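Local structure of Exo-arabinanase (Penicillium chrysogenum, 3A72) at residues V149-L154 with P205-V210; C163-Q168 with V179-N184; C308-G313 with R343-V348. The protein hydrolyses alpha-1,5-linked L-arabinan as an exo-acting glycoside hydrolase, probably releasing arabinobiose from chain ends, and is seen here with that disaccharide bound. All blocks are in the same frame, centred on the assembly; numbering follows the deposited sequence.

Contact 1: V149-L154 with P205-V210; sequences VWEPFL and PGMPVV. With AHR (alpha-L-arabinofuranose), chain B.
E151 and M207 meet where two nearly parallel strands, 13° apart, come to 7.0 Å between their axes, too far for backbone pairing. Both residues have positive phi and psi. In E151, CG stands anti to the carbonyl carbon (chi1 -62°) and the chain bends at chi2; the two side chains cross obliquely, E151 OE1 lying 3.5 Å from M207 CG. The methionine bends at chi3 (79°), which places CE near E151 OE2, while M207 SD lies 3.6 Å from the arabinose C1.

Farther along, the F153 ring rests over the backbone of the other strand. V209 CA sits 4.2 Å from the ring centroid in a CH-pi contact, V209 CG1 touches CE1, and CZ approaches V210 O. Between these two patches one water donates to E151 O at 2.8 Å and also to P208 O, bridging carbonyls that the strand separation keeps apart.

The sugar occupies the end of the contact. Its C5 lies over the centre of the W150 indole, 3.6 Å above the plane, and its O2 is 2.9 Å from E151 OE1, a possible hydrogen bond, not settled because its proton has another acceptor in reach. OE1 is also held by S166, and E223 and Q176 bind the same sugar. With E151 OE2 only 3.1 Å from the sugar C1, the chemistry implies that this contact fixes a carboxylate directly beside the anomeric carbon, consistent with a place in the glycosidase active site.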
loop_
_atom_site.group_PDB
_atom_site.type_symbol
_atom_site.label_atom_id
_atom_site.label_comp_id
_atom_site.label_asym_id
_atom_site.label_seq_id
_atom_site.Cartn_x
_atom_site.Cartn_y
_atom_site.Cartn_z
ATOM N N VAL A 149 2.282 -13.579 -7.105
ATOM C CA VAL A 149 2.889 -12.462 -6.431
ATOM C C VAL A 149 1.836 -11.367 -6.267
ATOM O O VAL A 149 0.862 -11.293 -7.047
ATOM C CB VAL A 149 4.110 -11.920 -7.178
ATOM C CG1 VAL A 149 5.208 -12.966 -7.218
ATOM C CG2 VAL A 149 3.768 -11.428 -8.580
ATOM N N TRP A 150 2.008 -10.506 -5.250
ATOM C CA TRP A 150 0.978 -9.541 -4.891
ATOM C C TRP A 150 1.547 -8.274 -4.266
ATOM O O TRP A 150 2.584 -8.305 -3.580
ATOM C CB TRP A 150 0.103 -10.134 -3.865
ATOM C CG TRP A 150 -0.432 -11.518 -3.825
ATOM C CD1 TRP A 150 0.042 -12.563 -3.094
ATOM C CD2 TRP A 150 -1.632 -11.993 -4.471
ATOM N NE1 TRP A 150 -0.765 -13.615 -3.293
ATOM C CE2 TRP A 150 -1.820 -13.323 -4.087
ATOM C CE3 TRP A 150 -2.541 -11.410 -5.345
ATOM C CZ2 TRP A 150 -2.898 -14.070 -4.493
ATOM C CZ3 TRP A 150 -3.649 -12.154 -5.743
ATOM C CH2 TRP A 150 -3.803 -13.469 -5.306
ATOM N N GLU A 151 0.800 -7.182 -4.346
ATOM C CA GLU A 151 0.864 -6.102 -3.331
ATOM C C GLU A 151 2.214 -5.362 -3.280
ATOM O O GLU A 151 2.835 -5.261 -2.214
ATOM C CB GLU A 151 0.471 -6.630 -1.971
ATOM C CG GLU A 151 -0.970 -7.150 -1.913
ATOM C CD GLU A 151 -1.182 -8.342 -1.040
ATOM O OE1 GLU A 151 -0.273 -8.911 -0.432
ATOM O OE2 GLU A 151 -2.407 -8.804 -0.931
ATOM N N PRO A 152 2.651 -4.759 -4.366
ATOM C CA PRO A 152 3.901 -4.005 -4.337
ATOM C C PRO A 152 3.838 -2.761 -3.432
ATOM O O PRO A 152 2.798 -2.063 -3.351
ATOM C CB PRO A 152 4.114 -3.550 -5.779
ATOM C CG PRO A 152 2.716 -3.507 -6.354
ATOM C CD PRO A 152 2.019 -4.705 -5.728
ATOM N N PHE A 153 4.968 -2.477 -2.819
ATOM C CA PHE A 153 5.206 -1.252 -2.058
ATOM C C PHE A 153 6.591 -0.739 -2.459
ATOM O O PHE A 153 7.549 -1.520 -2.400
ATOM C CB PHE A 153 5.123 -1.508 -0.535
ATOM C CG PHE A 153 5.209 -0.214 0.261
ATOM C CD1 PHE A 153 4.052 0.458 0.595
ATOM C CD2 PHE A 153 6.430 0.328 0.599
ATOM C CE1 PHE A 153 4.112 1.687 1.224
ATOM C CE2 PHE A 153 6.495 1.570 1.228
ATOM C CZ PHE A 153 5.353 2.231 1.523
ATOM N N LEU A 154 6.690 0.502 -2.881
ATOM C CA LEU A 154 7.931 1.075 -3.406
ATOM C C LEU A 154 8.568 2.053 -2.412
ATOM O O LEU A 154 7.864 2.858 -1.813
ATOM C CB LEU A 154 7.682 1.823 -4.721
ATOM C CG LEU A 154 7.112 0.995 -5.879
ATOM C CD1 LEU A 154 6.848 1.858 -7.090
ATOM C CD2 LEU A 154 8.036 -0.165 -6.277
ATOM N N PRO A 205 2.167 -14.540 6.189
ATOM C CA PRO A 205 2.457 -13.116 6.332
ATOM C C PRO A 205 2.210 -12.449 4.984
ATOM O O PRO A 205 2.509 -13.046 3.917
ATOM C CB PRO A 205 3.922 -13.119 6.748
ATOM C CG PRO A 205 4.499 -14.321 6.043
ATOM C CD PRO A 205 3.416 -15.367 6.205
ATOM N N GLY A 206 1.709 -11.223 4.983
ATOM C CA GLY A 206 1.403 -10.521 3.743
ATOM C C GLY A 206 1.271 -9.040 3.948
ATOM O O GLY A 206 1.119 -8.506 5.044
ATOM N N MET A 207 1.246 -8.325 2.808
ATOM C CA MET A 207 0.831 -6.950 2.679
ATOM C C MET A 207 1.800 -5.982 3.344
ATOM O O MET A 207 1.465 -5.246 4.256
ATOM C CB MET A 207 -0.588 -6.738 3.210
ATOM C CG MET A 207 -1.576 -7.747 2.605
ATOM S SD MET A 207 -3.328 -7.338 2.832
ATOM C CE MET A 207 -3.527 -6.096 1.544
ATOM N N PRO A 208 3.059 -5.931 2.834
ATOM C CA PRO A 208 4.081 -5.100 3.488
ATOM C C PRO A 208 3.911 -3.636 3.183
ATOM O O PRO A 208 3.762 -3.235 2.007
ATOM C CB PRO A 208 5.386 -5.643 2.878
ATOM C CG PRO A 208 4.973 -6.117 1.483
ATOM C CD PRO A 208 3.577 -6.668 1.664
ATOM N N VAL A 209 4.019 -2.808 4.233
ATOM C CA VAL A 209 3.994 -1.368 4.080
ATOM C C VAL A 209 5.111 -0.811 4.978
ATOM O O VAL A 209 5.267 -1.279 6.113
ATOM C CB VAL A 209 2.620 -0.768 4.410
ATOM C CG1 VAL A 209 2.650 0.760 4.444
ATOM C CG2 VAL A 209 1.560 -1.270 3.442
ATOM N N VAL A 210 5.872 0.176 4.500
ATOM C CA VAL A 210 7.053 0.663 5.238
ATOM C C VAL A 210 6.928 2.159 5.417
ATOM O O VAL A 210 6.508 2.879 4.497
ATOM C CB VAL A 210 8.341 0.304 4.498
ATOM C CG1 VAL A 210 9.562 0.759 5.272
ATOM C CG2 VAL A 210 8.426 -1.180 4.247
HETATM O O5 AHR B . -5.989 -11.459 -2.136
HETATM C C5 AHR B . -4.530 -11.518 -2.029
HETATM C C4 AHR B . -4.177 -11.824 -0.601
HETATM O O4 AHR B . -4.513 -10.681 0.196
HETATM C C3 AHR B . -2.683 -12.050 -0.397
HETATM O O3 AHR B . -2.374 -13.442 -0.585
HETATM C C2 AHR B . -2.484 -11.592 1.069
HETATM O O2 AHR B . -1.202 -11.014 1.309
HETATM C C1 AHR B . -3.632 -10.616 1.323
HETATM O O1 AHR B . -4.436 -11.061 2.453
HETATM O O HOH W 1 2.026 -3.822 0.085
#

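Contact 2: C163-Q168 with V179-N184; sequences CYYSDQ and VHQVTN
C163 N donates to Q181 O over 2.9 Å, at 173° the straightest of four backbone bonds that pair the strands at two antiparallel hydrogen-bonded positions, C163 with Q181 and Y165 with V179. The bond from V179 N to Y165 O, also 2.9 Å, is nearly as straight. Between these positions Y164 and H180 form the non-hydrogen-bonded pair, where the CA atoms close to 4.2 Å and H180 CA adds a CH...O contact to C163 O. Beyond the backbone, Q181 NE2 lies 2.6 Å from Y165 OH, a bond so short and bent (134° at the hydrogen) that it looks strained, with the hydroxyl tilted out of the amide plane.

Packing divides between the two faces. On that of Y165, CG lies between the backbone N and the carbonyl carbon (chi1 59°), which sets the base of the ring where V179 CG2 can come over its face, 3.5 Å from the centroid. V179 CG1 also meets D167 OD2, whose carboxylate is committed to R169 by a salt bridge. On the other face Y164 and H180 run side by side, their rings obliquely turned and their far ends bonded to P245 and E246. These features are those of a beta hairpin, here the two middle strands of a four-stranded propeller blade.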
loop_
_atom_site.group_PDB
_atom_site.type_symbol
_atom_site.label_atom_id
_atom_site.label_comp_id
_atom_site.label_asym_id
_atom_site.label_seq_id
_atom_site.Cartn_x
_atom_site.Cartn_y
_atom_site.Cartn_z
ATOM N N CYS A 163 11.332 -2.661 -4.232
ATOM C CA CYS A 163 9.938 -3.081 -4.310
ATOM C C CYS A 163 9.748 -4.274 -3.360
ATOM O O CYS A 163 10.308 -5.333 -3.576
ATOM C CB CYS A 163 9.546 -3.498 -5.716
ATOM S SG CYS A 163 7.784 -3.923 -5.828
ATOM N N TYR A 164 9.004 -4.014 -2.294
ATOM C CA TYR A 164 8.551 -5.067 -1.364
ATOM C C TYR A 164 7.258 -5.635 -1.895
ATOM O O TYR A 164 6.409 -4.889 -2.388
ATOM C CB TYR A 164 8.311 -4.490 0.014
ATOM C CG TYR A 164 9.461 -3.737 0.666
ATOM C CD1 TYR A 164 10.422 -4.375 1.425
ATOM C CD2 TYR A 164 9.547 -2.334 0.514
ATOM C CE1 TYR A 164 11.451 -3.658 2.012
ATOM C CE2 TYR A 164 10.553 -1.623 1.112
ATOM C CZ TYR A 164 11.521 -2.280 1.864
ATOM O OH TYR A 164 12.495 -1.522 2.455
ATOM N N TYR A 165 7.042 -6.945 -1.743
ATOM C CA TYR A 165 5.779 -7.556 -2.206
ATOM C C TYR A 165 5.606 -8.878 -1.506
ATOM O O TYR A 165 6.491 -9.405 -0.834
ATOM C CB TYR A 165 5.715 -7.651 -3.730
ATOM C CG TYR A 165 6.810 -8.452 -4.401
ATOM C CD1 TYR A 165 6.612 -9.791 -4.704
ATOM C CD2 TYR A 165 8.035 -7.893 -4.754
ATOM C CE1 TYR A 165 7.603 -10.522 -5.326
ATOM C CE2 TYR A 165 9.004 -8.610 -5.383
ATOM C CZ TYR A 165 8.797 -9.921 -5.666
ATOM O OH TYR A 165 9.799 -10.658 -6.270
ATOM N N SER A 166 4.376 -9.422 -1.628
ATOM C CA SER A 166 4.027 -10.718 -1.107
ATOM C C SER A 166 4.251 -11.794 -2.174
ATOM O O SER A 166 3.954 -11.534 -3.350
ATOM C CB SER A 166 2.585 -10.756 -0.643
ATOM O OG SER A 166 2.288 -9.688 0.238
ATOM N N ASP A 167 4.736 -12.963 -1.773
ATOM C CA ASP A 167 5.213 -13.953 -2.722
ATOM C C ASP A 167 4.732 -15.327 -2.336
ATOM O O ASP A 167 5.020 -15.779 -1.210
ATOM C CB ASP A 167 6.733 -13.908 -2.755
ATOM C CG ASP A 167 7.393 -14.666 -3.857
ATOM O OD1 ASP A 167 6.663 -15.260 -4.700
ATOM O OD2 ASP A 167 8.640 -14.650 -3.934
ATOM N N GLN A 168 4.049 -16.036 -3.215
ATOM C CA GLN A 168 3.683 -17.404 -3.022
ATOM C C GLN A 168 4.535 -18.382 -3.854
ATOM O O GLN A 168 4.263 -19.596 -3.845
ATOM C CB GLN A 168 2.200 -17.644 -3.329
ATOM C CG GLN A 168 1.268 -16.979 -2.300
ATOM C CD GLN A 168 -0.160 -17.392 -2.446
ATOM O OE1 GLN A 168 -0.490 -18.637 -2.642
ATOM N NE2 GLN A 168 -1.054 -16.544 -2.270
ATOM N N VAL A 179 8.899 -10.547 0.396
ATOM C CA VAL A 179 10.201 -10.431 -0.264
ATOM C C VAL A 179 10.411 -9.032 -0.769
ATOM O O VAL A 179 9.492 -8.182 -0.785
ATOM C CB VAL A 179 10.298 -11.443 -1.435
ATOM C CG1 VAL A 179 9.986 -12.859 -0.981
ATOM C CG2 VAL A 179 9.411 -11.036 -2.569
ATOM N N HIS A 180 11.603 -8.789 -1.321
ATOM C CA HIS A 180 11.804 -7.591 -2.109
ATOM C C HIS A 180 12.810 -7.863 -3.231
ATOM O O HIS A 180 13.579 -8.829 -3.191
ATOM C CB HIS A 180 12.263 -6.332 -1.286
ATOM C CG HIS A 180 13.628 -6.491 -0.727
ATOM N ND1 HIS A 180 14.851 -6.229 -1.251
ATOM C CD2 HIS A 180 13.850 -6.926 0.529
ATOM C CE1 HIS A 180 15.796 -6.534 -0.308
ATOM N NE2 HIS A 180 15.170 -6.966 0.788
ATOM N N GLN A 181 12.815 -6.956 -4.201
ATOM C CA GLN A 181 13.875 -6.827 -5.186
ATOM C C GLN A 181 14.289 -5.370 -5.243
ATOM O O GLN A 181 13.506 -4.459 -4.929
ATOM C CB GLN A 181 13.463 -7.346 -6.546
ATOM C CG GLN A 181 13.189 -8.843 -6.565
ATOM C CD GLN A 181 12.709 -9.367 -7.879
ATOM O OE1 GLN A 181 13.524 -9.494 -8.887
ATOM N NE2 GLN A 181 11.488 -9.669 -7.968
ATOM N N VAL A 182 15.537 -5.145 -5.688
ATOM C CA VAL A 182 16.134 -3.815 -5.731
ATOM C C VAL A 182 16.617 -3.522 -7.132
ATOM O O VAL A 182 17.066 -4.421 -7.849
ATOM C CB VAL A 182 17.316 -3.706 -4.756
ATOM C CG1 VAL A 182 17.798 -2.296 -4.642
ATOM C CG2 VAL A 182 16.878 -4.284 -3.427
ATOM N N THR A 183 16.582 -2.250 -7.530
ATOM C CA THR A 183 17.105 -1.798 -8.777
ATOM C C THR A 183 17.826 -0.465 -8.605
ATOM O O THR A 183 17.432 0.353 -7.800
ATOM C CB THR A 183 15.968 -1.665 -9.835
ATOM O OG1 THR A 183 16.515 -1.346 -11.082
ATOM C CG2 THR A 183 14.961 -0.661 -9.410
ATOM N N ASN A 184 18.872 -0.252 -9.420
ATOM C CA ASN A 184 19.497 1.079 -9.492
ATOM C C ASN A 184 19.173 1.779 -10.792
ATOM O O ASN A 184 19.703 2.879 -11.065
ATOM C CB ASN A 184 20.965 1.041 -9.202
ATOM C CG ASN A 184 21.759 0.265 -10.140
ATOM O OD1 ASN A 184 21.354 0.111 -11.256
ATOM N ND2 ASN A 184 22.882 -0.348 -9.764
#

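Contact 3: C308-G313 with R343-V348; sequences CPEEHG and RVSVSV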
loop_
_atom_site.group_PDB
_atom_site.type_symbol
_atom_site.label_atom_id
_atom_site.label_comp_id
_atom_site.label_asym_id
_atom_site.label_seq_id
_atom_site.Cartn_x
_atom_site.Cartn_y
_atom_site.Cartn_z
ATOM N N CYS A 308 -11.685 7.955 14.132
ATOM C CA CYS A 308 -11.415 8.369 12.756
ATOM C C CYS A 308 -12.751 8.524 12.038
ATOM O O CYS A 308 -13.597 7.667 12.130
ATOM C CB CYS A 308 -10.536 7.322 12.103
ATOM S SG CYS A 308 -10.189 7.629 10.341
ATOM N N PRO A 309 -12.935 9.633 11.282
ATOM C CA PRO A 309 -14.220 9.845 10.607
ATOM C C PRO A 309 -14.371 9.109 9.301
ATOM O O PRO A 309 -15.481 9.108 8.734
ATOM C CB PRO A 309 -14.216 11.336 10.315
ATOM C CG PRO A 309 -12.775 11.683 10.172
ATOM C CD PRO A 309 -12.035 10.812 11.168
ATOM N N GLU A 310 -13.326 8.477 8.759
ATOM C CA GLU A 310 -13.390 7.693 7.539
ATOM C C GLU A 310 -13.794 6.260 7.854
ATOM O O GLU A 310 -13.318 5.688 8.825
ATOM C CB GLU A 310 -12.048 7.703 6.860
ATOM C CG GLU A 310 -11.984 6.958 5.552
ATOM C CD GLU A 310 -12.763 7.586 4.434
ATOM O OE1 GLU A 310 -13.168 8.741 4.436
ATOM O OE2 GLU A 310 -12.942 6.770 3.451
ATOM N N GLU A 311 -14.659 5.708 7.029
ATOM C CA GLU A 311 -15.071 4.317 7.212
ATOM C C GLU A 311 -13.895 3.374 7.151
ATOM O O GLU A 311 -12.855 3.655 6.552
ATOM C CB GLU A 311 -16.074 3.961 6.121
ATOM C CG GLU A 311 -15.511 3.947 4.714
ATOM C CD GLU A 311 -16.564 3.653 3.627
ATOM O OE1 GLU A 311 -17.778 3.946 3.839
ATOM O OE2 GLU A 311 -16.171 3.155 2.553
ATOM N N HIS A 312 -14.077 2.209 7.779
ATOM C CA HIS A 312 -13.120 1.140 7.614
ATOM C C HIS A 312 -13.140 0.627 6.173
ATOM O O HIS A 312 -14.150 0.685 5.492
ATOM C CB HIS A 312 -13.371 -0.015 8.581
ATOM C CG HIS A 312 -14.345 -1.001 8.141
ATOM N ND1 HIS A 312 -15.663 -0.853 8.165
ATOM C CD2 HIS A 312 -14.101 -2.223 7.563
ATOM C CE1 HIS A 312 -16.267 -1.940 7.668
ATOM N NE2 HIS A 312 -15.322 -2.788 7.311
ATOM N N GLY A 313 -11.999 0.099 5.722
ATOM C CA GLY A 313 -11.968 -0.540 4.432
ATOM C C GLY A 313 -10.685 -1.325 4.266
ATOM O O GLY A 313 -9.708 -1.157 4.974
ATOM N N ARG A 343 -17.224 2.516 -2.718
ATOM C CA ARG A 343 -16.864 3.763 -3.369
ATOM C C ARG A 343 -15.500 4.167 -2.876
ATOM O O ARG A 343 -15.019 3.647 -1.864
ATOM C CB ARG A 343 -17.923 4.872 -3.121
ATOM C CG ARG A 343 -18.174 5.093 -1.642
ATOM C CD ARG A 343 -19.294 6.124 -1.474
ATOM N NE ARG A 343 -18.936 7.471 -1.265
ATOM C CZ ARG A 343 -18.418 7.947 -0.132
ATOM N NH1 ARG A 343 -18.203 7.027 0.817
ATOM N NH2 ARG A 343 -18.088 9.140 0.234
ATOM N N VAL A 344 -14.890 5.115 -3.573
ATOM C CA VAL A 344 -13.597 5.650 -3.184
ATOM C C VAL A 344 -13.839 6.983 -2.512
ATOM O O VAL A 344 -14.434 7.880 -3.108
ATOM C CB VAL A 344 -12.655 5.802 -4.397
ATOM C CG1 VAL A 344 -11.285 6.214 -3.886
ATOM C CG2 VAL A 344 -12.597 4.522 -5.204
ATOM N N SER A 345 -13.386 7.109 -1.260
ATOM C CA SER A 345 -13.611 8.303 -0.453
ATOM C C SER A 345 -12.336 8.667 0.299
ATOM O O SER A 345 -11.410 7.870 0.464
ATOM C CB SER A 345 -14.783 8.123 0.483
ATOM O OG SER A 345 -14.540 7.171 1.469
ATOM N N VAL A 346 -12.346 9.893 0.836
ATOM C CA VAL A 346 -11.229 10.373 1.598
ATOM C C VAL A 346 -11.695 11.342 2.686
ATOM O O VAL A 346 -12.613 12.136 2.489
ATOM C CB VAL A 346 -10.201 11.055 0.655
ATOM C CG1 VAL A 346 -10.777 12.278 -0.030
ATOM C CG2 VAL A 346 -8.908 11.396 1.362
ATOM N N SER A 347 -11.013 11.224 3.838
ATOM C CA SER A 347 -11.124 12.206 4.916
ATOM C C SER A 347 -9.734 12.796 5.171
ATOM O O SER A 347 -8.729 12.160 4.889
ATOM C CB SER A 347 -11.677 11.571 6.171
ATOM O OG SER A 347 -12.967 11.013 5.977
ATOM N N VAL A 348 -9.732 14.013 5.729
ATOM C CA VAL A 348 -8.504 14.672 6.151
ATOM C C VAL A 348 -8.686 15.047 7.598
ATOM O O VAL A 348 -9.684 15.677 7.964
ATOM C CB VAL A 348 -8.193 15.904 5.274
ATOM C CG1 VAL A 348 -6.923 16.598 5.771
ATOM C CG2 VAL A 348 -8.011 15.498 3.824
HETATM O O HOH W 2 -14.991 4.676 0.678
HETATM O O HOH W 3 -17.365 1.951 0.392
HETATM O O HOH W 4 -19.156 4.673 1.555
#
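E310 reaches two serines of strand 344-348 with one carboxylate, and this is the tight half of the contact. S347 OG donates to the anti lone pair of E310 OE1 (2.8 Å), and S345 OG to the syn lone pair of E310 OE2 (2.6 Å). The two hydroxyls, from residues two apart on the strand and so on the same face, therefore hold each oxygen separately and fix the rotation of the group. The glutamate gets there with CG anti to the backbone N (chi1 -178°) and a bend at chi2 (68°) that turns CD toward S345. The aliphatic part of its side chain also packs, E310 CB lying 3.5 Å from S347 OG. S347 OG has a second partner, accepting from N8 N. At the end of this patch P309 CG touches S347 CB at 4.2 Å.

The other half is loose and wet. E311 OE1 lies 4.3 Å from R343 NH1, near the plane of the guanidinium at its edge but beyond salt-bridge distance. A water fills the interval, donating to E311 OE1 at 2.8 Å and accepting from R343 NH1 at 2.6 Å. Another water joins E311 OE2 to R343 N, and a third donates to S345 OG and lies within reach of E311 OE2 and R343 O, more acceptors than it has protons for. The arginine's firmer attachment is through NH2 to N8 and T10, so its attraction to E311 is probably weak and screened.

The loop between strands 304-306 and 317-320 thus lies over one face of a four-stranded sheet. There strand 344-350 runs between 328-333, whose V331 and S333 meet E310, and the N-terminal strand 6-10, whose T7 meets P309; V346 points to the other face, toward W64.

In the fold
Six four-stranded antiparallel sheets make the chain a six-bladed beta-propeller. The N-terminal strand 6-10 is the outermost strand of the last blade, so the ring is closed only when 344-350 pairs with it near the C terminus. Along the chain contact 1 opens first, at 149-154, and spans 50 residues before 205-210 joins the first strands of two successive blades. Contact 2 opens and closes within that span, a hairpin in the earlier of those blades; the two touch through F153 N and Y164 O, 2.8 Å apart. Contact 3 follows in series and ties the loop after the penultimate blade to the last. Its centre is about 29 Å from that of contact 2, across the chain's centre.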